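Local atomic coordinates of probable flavin reductase (Sinorhizobium meliloti, PDB entry 3RH7), a protein that binds flavin mononucleotide in a split-barrel fold and probably works as an NADPH-dependent flavin reductase. Residues Thr77-Gln91 against Cys118-Met132. Numbering follows the deposited sequence.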
loop_
_atom_site.group_PDB
_atom_site.type_symbol
_atom_site.label_atom_id
_atom_site.label_comp_id
_atom_site.label_asym_id
_atom_site.label_seq_id
_atom_site.Cartn_x
_atom_site.Cartn_y
_atom_site.Cartn_z
ATOM N N THR A 77 -20.067 -17.560 -5.580
ATOM C CA THR A 77 -21.332 -16.823 -5.652
ATOM C C THR A 77 -22.466 -17.623 -4.968
ATOM O O THR A 77 -23.324 -17.027 -4.305
ATOM C CB THR A 77 -21.665 -16.466 -7.097
ATOM O OG1 THR A 77 -21.506 -17.615 -7.926
ATOM C CG2 THR A 77 -20.818 -15.336 -7.625
ATOM N N SER A 78 -22.422 -18.970 -5.079
ATOM C CA SER A 78 -23.406 -19.871 -4.472
ATOM C C SER A 78 -23.256 -19.942 -2.947
ATOM O O SER A 78 -24.261 -20.186 -2.271
ATOM C CB SER A 78 -23.308 -21.273 -5.069
ATOM O OG SER A 78 -23.573 -21.267 -6.464
ATOM N N ALA A 79 -22.019 -19.737 -2.407
ATOM C CA ALA A 79 -21.732 -19.762 -0.956
ATOM C C ALA A 79 -22.462 -18.638 -0.248
ATOM O O ALA A 79 -22.749 -17.603 -0.865
ATOM C CB ALA A 79 -20.240 -19.649 -0.700
ATOM N N GLY A 80 -22.801 -18.854 1.013
ATOM C CA GLY A 80 -23.540 -17.855 1.776
ATOM C C GLY A 80 -22.658 -17.033 2.677
ATOM O O GLY A 80 -22.940 -15.862 2.943
ATOM N N ARG A 81 -21.592 -17.668 3.157
ATOM C CA ARG A 81 -20.616 -17.089 4.062
ATOM C C ARG A 81 -19.237 -17.176 3.448
ATOM O O ARG A 81 -18.922 -18.136 2.735
ATOM C CB ARG A 81 -20.660 -17.813 5.422
ATOM C CG ARG A 81 -21.986 -17.602 6.139
ATOM C CD ARG A 81 -22.066 -18.278 7.485
ATOM N NE ARG A 81 -23.186 -17.763 8.278
ATOM C CZ ARG A 81 -23.131 -16.671 9.040
ATOM N NH1 ARG A 81 -22.010 -15.961 9.117
ATOM N NH2 ARG A 81 -24.200 -16.276 9.722
ATOM N N PHE A 82 -18.414 -16.165 3.707
ATOM C CA PHE A 82 -17.031 -16.143 3.247
ATOM C C PHE A 82 -16.130 -15.440 4.285
ATOM O O PHE A 82 -16.642 -14.860 5.233
ATOM C CB PHE A 82 -16.920 -15.509 1.868
ATOM C CG PHE A 82 -17.183 -14.033 1.800
ATOM C CD1 PHE A 82 -18.478 -13.547 1.681
ATOM C CD2 PHE A 82 -16.134 -13.124 1.811
ATOM C CE1 PHE A 82 -18.722 -12.176 1.608
ATOM C CE2 PHE A 82 -16.379 -11.754 1.754
ATOM C CZ PHE A 82 -17.668 -11.290 1.635
ATOM N N ALA A 83 -14.809 -15.521 4.123
ATOM C CA ALA A 83 -13.875 -14.866 5.024
ATOM C C ALA A 83 -12.793 -14.143 4.252
ATOM O O ALA A 83 -12.365 -14.605 3.196
ATOM C CB ALA A 83 -13.254 -15.868 5.986
ATOM N N ILE A 84 -12.346 -13.011 4.781
ATOM C CA ILE A 84 -11.279 -12.244 4.153
ATOM C C ILE A 84 -10.014 -12.354 5.012
ATOM O O ILE A 84 -10.019 -11.895 6.155
ATOM C CB ILE A 84 -11.731 -10.781 3.932
ATOM C CG1 ILE A 84 -12.782 -10.682 2.808
ATOM C CG2 ILE A 84 -10.549 -9.836 3.714
ATOM C CD1 ILE A 84 -12.308 -10.820 1.403
ATOM N N ASN A 85 -8.941 -12.977 4.477
ATOM C CA ASN A 85 -7.683 -13.080 5.235
ATOM C C ASN A 85 -6.668 -12.046 4.709
ATOM O O ASN A 85 -6.137 -12.228 3.598
ATOM C CB ASN A 85 -7.096 -14.499 5.166
ATOM C CG ASN A 85 -7.855 -15.535 5.935
ATOM O OD1 ASN A 85 -7.635 -15.722 7.124
ATOM N ND2 ASN A 85 -8.702 -16.285 5.258
ATOM N N VAL A 86 -6.431 -10.948 5.495
ATOM C CA VAL A 86 -5.484 -9.854 5.160
ATOM C C VAL A 86 -4.074 -10.406 5.531
ATOM O O VAL A 86 -3.742 -10.543 6.710
ATOM C CB VAL A 86 -5.883 -8.515 5.868
ATOM C CG1 VAL A 86 -4.940 -7.377 5.542
ATOM C CG2 VAL A 86 -7.306 -8.120 5.521
ATOM N N LEU A 87 -3.315 -10.831 4.517
ATOM C CA LEU A 87 -2.021 -11.486 4.703
ATOM C C LEU A 87 -0.949 -10.591 5.339
ATOM O O LEU A 87 -0.966 -9.388 5.133
ATOM C CB LEU A 87 -1.511 -12.008 3.358
ATOM C CG LEU A 87 -2.397 -12.980 2.584
ATOM C CD1 LEU A 87 -1.731 -13.347 1.301
ATOM C CD2 LEU A 87 -2.697 -14.269 3.390
ATOM N N SER A 88 -0.027 -11.165 6.109
ATOM C CA SER A 88 1.035 -10.385 6.745
ATOM C C SER A 88 2.337 -10.367 5.878
ATOM O O SER A 88 2.378 -11.027 4.830
ATOM C CB SER A 88 1.316 -10.950 8.123
ATOM O OG SER A 88 1.901 -12.226 7.963
ATOM N N GLU A 89 3.387 -9.597 6.301
ATOM C CA GLU A 89 4.684 -9.453 5.598
ATOM C C GLU A 89 5.322 -10.762 5.149
ATOM O O GLU A 89 6.007 -10.804 4.118
ATOM C CB GLU A 89 5.714 -8.821 6.524
ATOM C CG GLU A 89 5.649 -7.339 6.723
ATOM C CD GLU A 89 6.708 -6.883 7.707
ATOM O OE1 GLU A 89 6.891 -7.550 8.750
ATOM O OE2 GLU A 89 7.354 -5.851 7.436
ATOM N N THR A 90 5.189 -11.799 5.982
ATOM C CA THR A 90 5.819 -13.109 5.791
ATOM C C THR A 90 4.993 -14.051 4.898
ATOM O O THR A 90 5.451 -15.160 4.601
ATOM C CB THR A 90 6.038 -13.764 7.165
ATOM O OG1 THR A 90 4.765 -13.996 7.796
ATOM C CG2 THR A 90 6.926 -12.930 8.078
ATOM N N GLN A 91 3.780 -13.630 4.489
ATOM C CA GLN A 91 2.868 -14.509 3.758
ATOM C C GLN A 91 2.857 -14.255 2.263
ATOM O O GLN A 91 1.808 -14.466 1.613
ATOM C CB GLN A 91 1.446 -14.432 4.342
ATOM C CG GLN A 91 1.312 -15.211 5.668
ATOM C CD GLN A 91 0.094 -14.846 6.486
ATOM O OE1 GLN A 91 -0.577 -13.799 6.294
ATOM N NE2 GLN A 91 -0.192 -15.707 7.462
ATOM N N CYS A 118 -15.736 -20.865 8.041
ATOM C CA CYS A 118 -14.924 -20.271 6.991
ATOM C C CYS A 118 -13.444 -20.478 7.287
ATOM O O CYS A 118 -13.032 -20.337 8.452
ATOM C CB CYS A 118 -15.254 -18.793 6.850
ATOM S SG CYS A 118 -16.825 -18.466 6.016
ATOM N N PRO A 119 -12.619 -20.763 6.248
ATOM C CA PRO A 119 -11.187 -20.970 6.485
ATOM C C PRO A 119 -10.464 -19.687 6.899
ATOM O O PRO A 119 -10.356 -18.764 6.101
ATOM C CB PRO A 119 -10.674 -21.518 5.145
ATOM C CG PRO A 119 -11.875 -21.942 4.404
ATOM C CD PRO A 119 -12.944 -20.992 4.831
ATOM N N ILE A 120 -10.033 -19.624 8.184
ATOM C CA ILE A 120 -9.267 -18.535 8.813
ATOM C C ILE A 120 -7.788 -18.930 8.859
ATOM O O ILE A 120 -7.456 -19.924 9.509
ATOM C CB ILE A 120 -9.791 -18.246 10.245
ATOM C CG1 ILE A 120 -11.312 -17.947 10.313
ATOM C CG2 ILE A 120 -8.924 -17.206 10.967
ATOM C CD1 ILE A 120 -11.733 -16.776 9.647
ATOM N N PHE A 121 -6.900 -18.157 8.217
ATOM C CA PHE A 121 -5.467 -18.468 8.205
ATOM C C PHE A 121 -4.754 -17.946 9.436
ATOM O O PHE A 121 -5.140 -16.925 10.006
ATOM C CB PHE A 121 -4.778 -17.906 6.955
ATOM C CG PHE A 121 -5.257 -18.343 5.595
ATOM C CD1 PHE A 121 -6.126 -19.415 5.456
ATOM C CD2 PHE A 121 -4.821 -17.696 4.450
ATOM C CE1 PHE A 121 -6.573 -19.809 4.200
ATOM C CE2 PHE A 121 -5.270 -18.088 3.192
ATOM C CZ PHE A 121 -6.143 -19.142 3.072
ATOM N N SER A 122 -3.699 -18.636 9.825
ATOM C CA SER A 122 -2.935 -18.210 10.990
ATOM C C SER A 122 -1.830 -17.229 10.588
ATOM O O SER A 122 -1.474 -17.115 9.410
ATOM C CB SER A 122 -2.369 -19.411 11.744
ATOM O OG SER A 122 -1.582 -20.199 10.873
ATOM N N ASP A 123 -1.350 -16.462 11.575
ATOM C CA ASP A 123 -0.305 -15.445 11.424
ATOM C C ASP A 123 -0.708 -14.337 10.399
ATOM O O ASP A 123 0.169 -13.689 9.823
ATOM C CB ASP A 123 1.067 -16.080 11.067
ATOM C CG ASP A 123 1.398 -17.376 11.819
ATOM O OD1 ASP A 123 1.332 -17.373 13.074
ATOM O OD2 ASP A 123 1.714 -18.396 11.146
ATOM N N VAL A 124 -2.027 -14.084 10.213
ATOM C CA VAL A 124 -2.491 -13.062 9.272
ATOM C C VAL A 124 -2.438 -11.708 9.947
ATOM O O VAL A 124 -2.348 -11.642 11.168
ATOM C CB VAL A 124 -3.882 -13.356 8.661
ATOM C CG1 VAL A 124 -3.870 -14.649 7.873
ATOM C CG2 VAL A 124 -4.997 -13.363 9.701
ATOM N N ALA A 125 -2.483 -10.627 9.163
ATOM C CA ALA A 125 -2.448 -9.246 9.662
ATOM C C ALA A 125 -3.799 -8.867 10.283
ATOM O O ALA A 125 -3.843 -8.006 11.172
ATOM C CB ALA A 125 -2.095 -8.286 8.528
ATOM N N ALA A 126 -4.893 -9.520 9.789
ATOM C CA ALA A 126 -6.313 -9.366 10.151
ATOM C C ALA A 126 -7.186 -10.302 9.320
ATOM O O ALA A 126 -6.871 -10.581 8.162
ATOM C CB ALA A 126 -6.779 -7.927 9.931
ATOM N N TRP A 127 -8.296 -10.763 9.903
ATOM C CA TRP A 127 -9.273 -11.623 9.221
ATOM C C TRP A 127 -10.695 -11.181 9.564
ATOM O O TRP A 127 -10.938 -10.632 10.651
ATOM C CB TRP A 127 -9.073 -13.122 9.497
ATOM C CG TRP A 127 -9.199 -13.549 10.934
ATOM C CD1 TRP A 127 -8.179 -13.854 11.784
ATOM C CD2 TRP A 127 -10.413 -13.823 11.651
ATOM N NE1 TRP A 127 -8.682 -14.305 12.989
ATOM C CE2 TRP A 127 -10.049 -14.285 12.935
ATOM C CE3 TRP A 127 -11.778 -13.720 11.335
ATOM C CZ2 TRP A 127 -10.994 -14.633 13.909
ATOM C CZ3 TRP A 127 -12.718 -14.031 12.316
ATOM C CH2 TRP A 127 -12.323 -14.500 13.577
ATOM N N PHE A 128 -11.633 -11.427 8.634
ATOM C CA PHE A 128 -13.035 -11.053 8.746
ATOM C C PHE A 128 -13.969 -12.174 8.285
ATOM O O PHE A 128 -13.934 -12.547 7.117
ATOM C CB PHE A 128 -13.312 -9.793 7.897
ATOM C CG PHE A 128 -12.468 -8.586 8.220
ATOM C CD1 PHE A 128 -11.245 -8.375 7.579
ATOM C CD2 PHE A 128 -12.904 -7.646 9.134
ATOM C CE1 PHE A 128 -10.445 -7.274 7.899
ATOM C CE2 PHE A 128 -12.107 -6.548 9.461
ATOM C CZ PHE A 128 -10.881 -6.370 8.840
ATOM N N GLU A 129 -14.814 -12.686 9.188
ATOM C CA GLU A 129 -15.844 -13.668 8.860
ATOM C C GLU A 129 -17.063 -12.908 8.373
ATOM O O GLU A 129 -17.555 -12.009 9.065
ATOM C CB GLU A 129 -16.192 -14.549 10.070
ATOM C CG GLU A 129 -15.251 -15.714 10.246
ATOM C CD GLU A 129 -15.878 -16.873 10.983
ATOM O OE1 GLU A 129 -15.846 -16.869 12.237
ATOM O OE2 GLU A 129 -16.411 -17.779 10.296
ATOM N N CYS A 130 -17.522 -13.235 7.172
ATOM C CA CYS A 130 -18.620 -12.523 6.534
ATOM C C CYS A 130 -19.799 -13.425 6.203
ATOM O O CYS A 130 -19.759 -14.646 6.335
ATOM C CB CYS A 130 -18.123 -11.796 5.284
ATOM S SG CYS A 130 -17.004 -10.405 5.624
ATOM N N SER A 131 -20.885 -12.756 5.870
ATOM C CA SER A 131 -22.138 -13.273 5.388
ATOM C C SER A 131 -22.433 -12.443 4.169
ATOM O O SER A 131 -22.334 -11.215 4.251
ATOM C CB SER A 131 -23.219 -13.159 6.454
ATOM O OG SER A 131 -23.669 -11.824 6.607
HETATM N N MSE A 132 -22.703 -13.086 3.025
HETATM C CA MSE A 132 -22.973 -12.371 1.798
HETATM C C MSE A 132 -24.268 -11.602 1.854
HETATM O O MSE A 132 -25.311 -12.158 2.212
HETATM C CB MSE A 132 -23.001 -13.311 0.625
HETATM C CG MSE A 132 -21.788 -13.156 -0.228
HETATM SE SE MSE A 132 -21.626 -14.609 -1.483
HETATM C CE MSE A 132 -19.849 -15.194 -1.140
#
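Asn-85 links strand 81-86 to strand 119-121, whose axis lies 9° from that of 81-86, through a buried amide. With CG anti to the carbonyl carbon (chi1 -71°), the amide is turned toward 119-121, where it takes a backbone N-H and gives to a backbone carbonyl. Phe-121 N meets OD1 of Asn-85 at 2.8 Å from above the amide carbonyl plane, while ND2 of Asn-85 reaches Pro-119 O at 3.1 Å within both planes. The amide also stacks on the Phe-121 ring, planes 9° apart; that ring in turn meets Phe-98, an FMN-binding residue. Replacing Asn-85 with an alanine is likely to leave Phe-121 N without this acceptor, Pro-119 O without one of its donors (Thr-36 OG1 is another), and a gap over the ring. Alongside, within the sheet, strand 126-132 pairs antiparallel with 81-86: Ile-84 N lies 2.9 Å from Phe-128 O, and a classic beta bulge sets Ala-125 and Ala-126 against Val-86. The Gly-80 end is more exposed yet still bonded, Met-132 N to Gly-80 O at 2.8 Å; its loose element is Arg-81, with Ser-131 CB toward the rim of one guanidinium face. Backbone bonds thus join two barrel strands, whereas the Asn-85 amide bonds strand 119-121 to 81-86, beside apolar packing of Ala-83 on Cys-118.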